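Local atomic coordinates of carbohydrate kinase, FGGY (PDB entry 3IFR), a protein that probably phosphorylates D-xylulose at the expense of ATP, as a sugar kinase of the FGGY family. Residues Val114-Arg118 and Gly133-Gln137; Ser18-Ile22 and Asn58-Leu63. Residues are numbered along the deposited sequence.

Contact 1 of 2, residues Val114-Arg118 and Gly133-Gln137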
loop_
_atom_site.group_PDB
_atom_site.type_symbol
_atom_site.label_atom_id
_atom_site.label_comp_id
_atom_site.label_asym_id
_atom_site.label_seq_id
_atom_site.Cartn_x
_atom_site.Cartn_y
_atom_site.Cartn_z
ATOM N N VAL A 114 -1.367 21.364 6.448
ATOM C CA VAL A 114 -0.096 20.696 6.390
ATOM C C VAL A 114 0.976 21.756 6.545
ATOM O O VAL A 114 1.898 21.628 7.375
ATOM C CB VAL A 114 0.086 19.911 5.065
ATOM C CG1 VAL A 114 1.571 19.754 4.757
ATOM C CG2 VAL A 114 -0.612 18.548 5.159
ATOM N N ALA A 115 0.831 22.830 5.777
ATOM C CA ALA A 115 1.722 23.980 5.959
ATOM C C ALA A 115 1.813 24.495 7.430
ATOM O O ALA A 115 2.918 24.739 7.922
ATOM C CB ALA A 115 1.388 25.097 4.966
ATOM N N GLU A 116 0.681 24.628 8.136
ATOM C CA GLU A 116 0.722 25.048 9.537
ATOM C C GLU A 116 1.439 24.041 10.402
ATOM O O GLU A 116 2.279 24.402 11.210
ATOM C CB GLU A 116 -0.679 25.270 10.122
ATOM C CG GLU A 116 -1.629 25.929 9.185
ATOM C CD GLU A 116 -2.965 26.163 9.820
ATOM O OE1 GLU A 116 -3.883 25.329 9.606
ATOM O OE2 GLU A 116 -3.098 27.174 10.560
ATOM N N LEU A 117 1.066 22.777 10.264
ATOM C CA LEU A 117 1.682 21.713 11.044
ATOM C C LEU A 117 3.182 21.797 10.858
ATOM O O LEU A 117 3.967 21.810 11.809
ATOM C CB LEU A 117 1.171 20.338 10.574
ATOM C CG LEU A 117 -0.215 20.029 11.125
ATOM C CD1 LEU A 117 -0.799 18.774 10.498
ATOM C CD2 LEU A 117 -0.146 19.965 12.656
ATOM N N ARG A 118 3.569 21.845 9.600
ATOM C CA ARG A 118 4.982 21.926 9.255
ATOM C C ARG A 118 5.647 23.167 9.884
ATOM O O ARG A 118 6.780 23.099 10.321
ATOM C CB ARG A 118 5.121 21.908 7.744
ATOM C CG ARG A 118 6.307 21.257 7.295
ATOM C CD ARG A 118 5.968 20.224 6.286
ATOM N NE ARG A 118 5.675 20.813 4.996
ATOM C CZ ARG A 118 5.354 20.093 3.931
ATOM N NH1 ARG A 118 5.295 18.770 4.036
ATOM N NH2 ARG A 118 5.085 20.689 2.768
ATOM N N GLY A 133 5.980 11.224 7.690
ATOM C CA GLY A 133 6.257 12.629 7.516
ATOM C C GLY A 133 5.040 13.500 7.747
ATOM O O GLY A 133 3.903 13.020 7.815
ATOM N N VAL A 134 5.279 14.800 7.875
ATOM C CA VAL A 134 4.200 15.738 7.960
ATOM C C VAL A 134 3.579 15.923 6.590
ATOM O O VAL A 134 4.117 16.613 5.741
ATOM C CB VAL A 134 4.678 17.045 8.453
ATOM C CG1 VAL A 134 3.480 17.977 8.538
ATOM C CG2 VAL A 134 5.281 16.861 9.832
ATOM N N THR A 135 2.450 15.271 6.364
ATOM C CA THR A 135 1.832 15.290 5.045
ATOM C C THR A 135 0.300 15.311 5.185
ATOM O O THR A 135 -0.225 15.155 6.299
ATOM C CB THR A 135 2.308 14.083 4.123
ATOM O OG1 THR A 135 1.624 12.862 4.470
ATOM C CG2 THR A 135 3.827 13.852 4.210
ATOM N N GLN A 136 -0.402 15.509 4.065
ATOM C CA GLN A 136 -1.853 15.422 4.061
ATOM C C GLN A 136 -2.356 14.026 4.397
ATOM O O GLN A 136 -3.518 13.835 4.607
ATOM C CB GLN A 136 -2.441 15.817 2.713
ATOM C CG GLN A 136 -2.178 17.245 2.308
ATOM C CD GLN A 136 -3.061 17.682 1.139
ATOM O OE1 GLN A 136 -2.567 18.285 0.164
ATOM N NE2 GLN A 136 -4.372 17.371 1.223
ATOM N N GLN A 137 -1.492 13.029 4.443
ATOM C CA GLN A 137 -1.996 11.711 4.763
ATOM C C GLN A 137 -2.184 11.511 6.274
ATOM O O GLN A 137 -2.926 10.639 6.713
ATOM C CB GLN A 137 -1.067 10.685 4.188
ATOM C CG GLN A 137 -1.769 9.624 3.449
ATOM C CD GLN A 137 -1.103 9.371 2.116
ATOM O OE1 GLN A 137 -1.397 10.061 1.129
ATOM N NE2 GLN A 137 -0.184 8.396 2.079
#
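Residues Val114-Arg118 form one turn of the helix 111-120, closed by the backbone hydrogen bond from Arg118 N to Val114 O at 2.8 Å. Residues Gly133-Gln137 are an irregular link that runs past this turn, between the helices 123-130 and 139-149. The backbones come nearest at two places. Val114 CA lies 5.9 Å from Thr135 CA, and Arg118 CA lies 6.4 Å from Val134 CA. Between Thr135 and Gln137 the link bends in an ST turn, in which Gln137 N donates to Thr135 OG1 at 3.1 Å.

Val114 and Val134 both point toward the opposite segment and are buried. Val134 has the largest covered area. Val114 CG2 presses on the link backbone, 3.4 Å from Thr135 C and 3.2 Å from Gln136 N. It also touches the aliphatic part of Gln136, with CG2 of Val114 3.5 Å from CG of Gln136. Val134 CG1 packs on Leu117 CB at 3.9 Å. Beyond the link, Leu117 also touches Thr140, Ala141 and Arg144 of the helix 139-149, while Val134 meets Ser123 and Phe126 of the helix 123-130.

Arg118 is exposed. Its CD is 4.0 Å from Val134 CG1, and its NH1 gives Val134 O a weak hydrogen bond of 3.0 Å with a poor angle of 121°.

This is helix-to-loop packing in the N-terminal FGGY region. It rests on van der Waals contact of aliphatic groups, partly against loop backbone, with one weak hydrogen bond.

Contact 2 of 2, residues Ser18-Ile22 and Asn58-Leu63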
loop_
_atom_site.group_PDB
_atom_site.type_symbol
_atom_site.label_atom_id
_atom_site.label_comp_id
_atom_site.label_asym_id
_atom_site.label_seq_id
_atom_site.Cartn_x
_atom_site.Cartn_y
_atom_site.Cartn_z
ATOM N N SER A 18 -13.434 -1.412 -4.320
ATOM C CA SER A 18 -13.941 -2.758 -4.241
ATOM C C SER A 18 -13.871 -3.422 -2.829
ATOM O O SER A 18 -12.877 -3.271 -2.132
ATOM C CB SER A 18 -13.130 -3.547 -5.233
ATOM O OG SER A 18 -13.814 -4.707 -5.510
ATOM N N THR A 19 -14.926 -4.128 -2.414
ATOM C CA THR A 19 -14.927 -4.848 -1.153
ATOM C C THR A 19 -14.897 -6.327 -1.471
ATOM O O THR A 19 -15.774 -6.828 -2.146
ATOM C CB THR A 19 -16.185 -4.587 -0.291
ATOM O OG1 THR A 19 -16.298 -3.206 0.016
ATOM C CG2 THR A 19 -16.112 -5.371 1.015
ATOM N N ILE A 20 -13.885 -7.027 -0.979
ATOM C CA ILE A 20 -13.590 -8.378 -1.429
ATOM C C ILE A 20 -13.442 -9.240 -0.214
ATOM O O ILE A 20 -12.795 -8.823 0.738
ATOM C CB ILE A 20 -12.284 -8.396 -2.195
ATOM C CG1 ILE A 20 -12.421 -7.564 -3.474
ATOM C CG2 ILE A 20 -11.899 -9.828 -2.549
ATOM C CD1 ILE A 20 -11.073 -7.252 -4.146
ATOM N N ALA A 21 -14.063 -10.410 -0.223
ATOM C CA ALA A 21 -13.888 -11.380 0.856
ATOM C C ALA A 21 -13.545 -12.738 0.268
ATOM O O ALA A 21 -14.084 -13.117 -0.779
ATOM C CB ALA A 21 -15.142 -11.526 1.675
ATOM N N ILE A 22 -12.709 -13.487 0.984
ATOM C CA ILE A 22 -12.363 -14.838 0.568
ATOM C C ILE A 22 -12.456 -15.851 1.700
ATOM O O ILE A 22 -12.261 -15.521 2.890
ATOM C CB ILE A 22 -10.940 -14.898 0.007
ATOM C CG1 ILE A 22 -9.953 -14.658 1.151
ATOM C CG2 ILE A 22 -10.779 -13.847 -1.103
ATOM C CD1 ILE A 22 -8.507 -14.464 0.689
ATOM N N ASN A 58 -21.554 -3.534 1.791
ATOM C CA ASN A 58 -20.656 -4.396 1.001
ATOM C C ASN A 58 -20.171 -5.580 1.848
ATOM O O ASN A 58 -20.309 -6.733 1.438
ATOM C CB ASN A 58 -19.457 -3.621 0.463
ATOM C CG ASN A 58 -19.747 -2.829 -0.824
ATOM O OD1 ASN A 58 -18.815 -2.263 -1.409
ATOM N ND2 ASN A 58 -20.993 -2.777 -1.261
ATOM N N ALA A 59 -19.682 -5.319 3.064
ATOM C CA ALA A 59 -19.121 -6.426 3.868
ATOM C C ALA A 59 -20.155 -7.514 4.221
ATOM O O ALA A 59 -19.863 -8.681 4.146
ATOM C CB ALA A 59 -18.434 -5.903 5.139
ATOM N N ARG A 60 -21.344 -7.119 4.647
ATOM C CA ARG A 60 -22.423 -8.054 4.881
ATOM C C ARG A 60 -22.708 -8.881 3.679
ATOM O O ARG A 60 -22.847 -10.076 3.801
ATOM C CB ARG A 60 -23.705 -7.277 5.213
ATOM C CG ARG A 60 -23.721 -6.727 6.624
ATOM C CD ARG A 60 -24.885 -5.842 6.797
ATOM N NE ARG A 60 -26.104 -6.645 6.842
ATOM C CZ ARG A 60 -27.316 -6.193 6.513
ATOM N NH1 ARG A 60 -27.476 -4.943 6.089
ATOM N NH2 ARG A 60 -28.357 -7.018 6.586
ATOM N N ALA A 61 -22.805 -8.256 2.510
ATOM C CA ALA A 61 -23.167 -8.981 1.270
ATOM C C ALA A 61 -22.166 -10.067 0.872
ATOM O O ALA A 61 -22.526 -11.198 0.486
ATOM C CB ALA A 61 -23.316 -8.003 0.113
ATOM N N VAL A 62 -20.903 -9.687 0.936
ATOM C CA VAL A 62 -19.785 -10.493 0.487
ATOM C C VAL A 62 -19.509 -11.642 1.481
ATOM O O VAL A 62 -19.211 -12.744 1.084
ATOM C CB VAL A 62 -18.604 -9.528 0.405
ATOM C CG1 VAL A 62 -17.486 -9.911 1.345
ATOM C CG2 VAL A 62 -18.197 -9.234 -1.008
ATOM N N LEU A 63 -19.632 -11.396 2.780
ATOM C CA LEU A 63 -19.507 -12.489 3.759
ATOM C C LEU A 63 -20.653 -13.496 3.591
ATOM O O LEU A 63 -20.417 -14.676 3.466
ATOM C CB LEU A 63 -19.454 -11.966 5.216
ATOM C CG LEU A 63 -18.246 -11.082 5.521
ATOM C CD1 LEU A 63 -18.311 -10.385 6.907
ATOM C CD2 LEU A 63 -17.002 -11.920 5.399
#
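Strand 18-22 and helix 58-63 run in roughly the same direction, with 33° between their axes and a closest approach of 8.0 Å. The side chains of the strand alternate. Ser18 points away from the helix.

Thr19 points toward it and is the most covered residue of the contact. Its CA is 6.1 Å from Asn58 CA. Its OG1 lies 3.0 Å from the modelled OD1 of Asn58, and its CG2 lies 4.1 Å from Ala59 N. Its carbonyl O is approached by Val62 CG2 at 3.6 Å.

Ile20 points away, and little of it is covered by the helix. Ala21 faces the helix again, with its CA 6.0 Å from Val62 CA. Ala21 CB reaches Leu63 CD2 at 4.2 Å. Asn58 and Val62 are four residues apart, about one helical turn, and Val62 N donates a hydrogen bond to Asn58 O at 3.1 Å. Thr19 and Ala21, two residues apart on the strand, match that spacing. Ile22 points away once more, and its side chain touches Ala438 and Val439 of the helix 437-448.

This is helix-on-sheet packing in an N-terminal domain of the actin-like ATPase (ribonuclease H-like) fold. The strand 18-25 lies in a mixed sheet, between strands 8-14 and 29-37 and antiparallel to both. The helix 52-70 packs on one face of this sheet. Leu12 of strand 8-14 touches Thr19, Ala21, Ala59 and Val62, and Ala34 of strand 29-37 touches Val62. Arg60 and Leu63 also touch Thr231 of the helix 225-231.

Both contacts belong to the FGGY N-terminal family region, which is of the actin-like ATPase clan. They come in series along the chain: contact 2 closes before contact 1 opens. Their centres are about 34 Å apart and their nearest atoms about 17 Å, so they do not touch. They share no helix, strand or sheet. Contact 2 lies on the mixed sheet that begins with the strands 8-14, 18-25 and 29-37, and packs the helix 52-70 against it. Contact 1 lies away from that sheet, among the helices 111-120, 123-130 and 139-149. The N-terminal region thus combines a sheet-and-helix core, where contact 2 lies, with a helical part that contains contact 1.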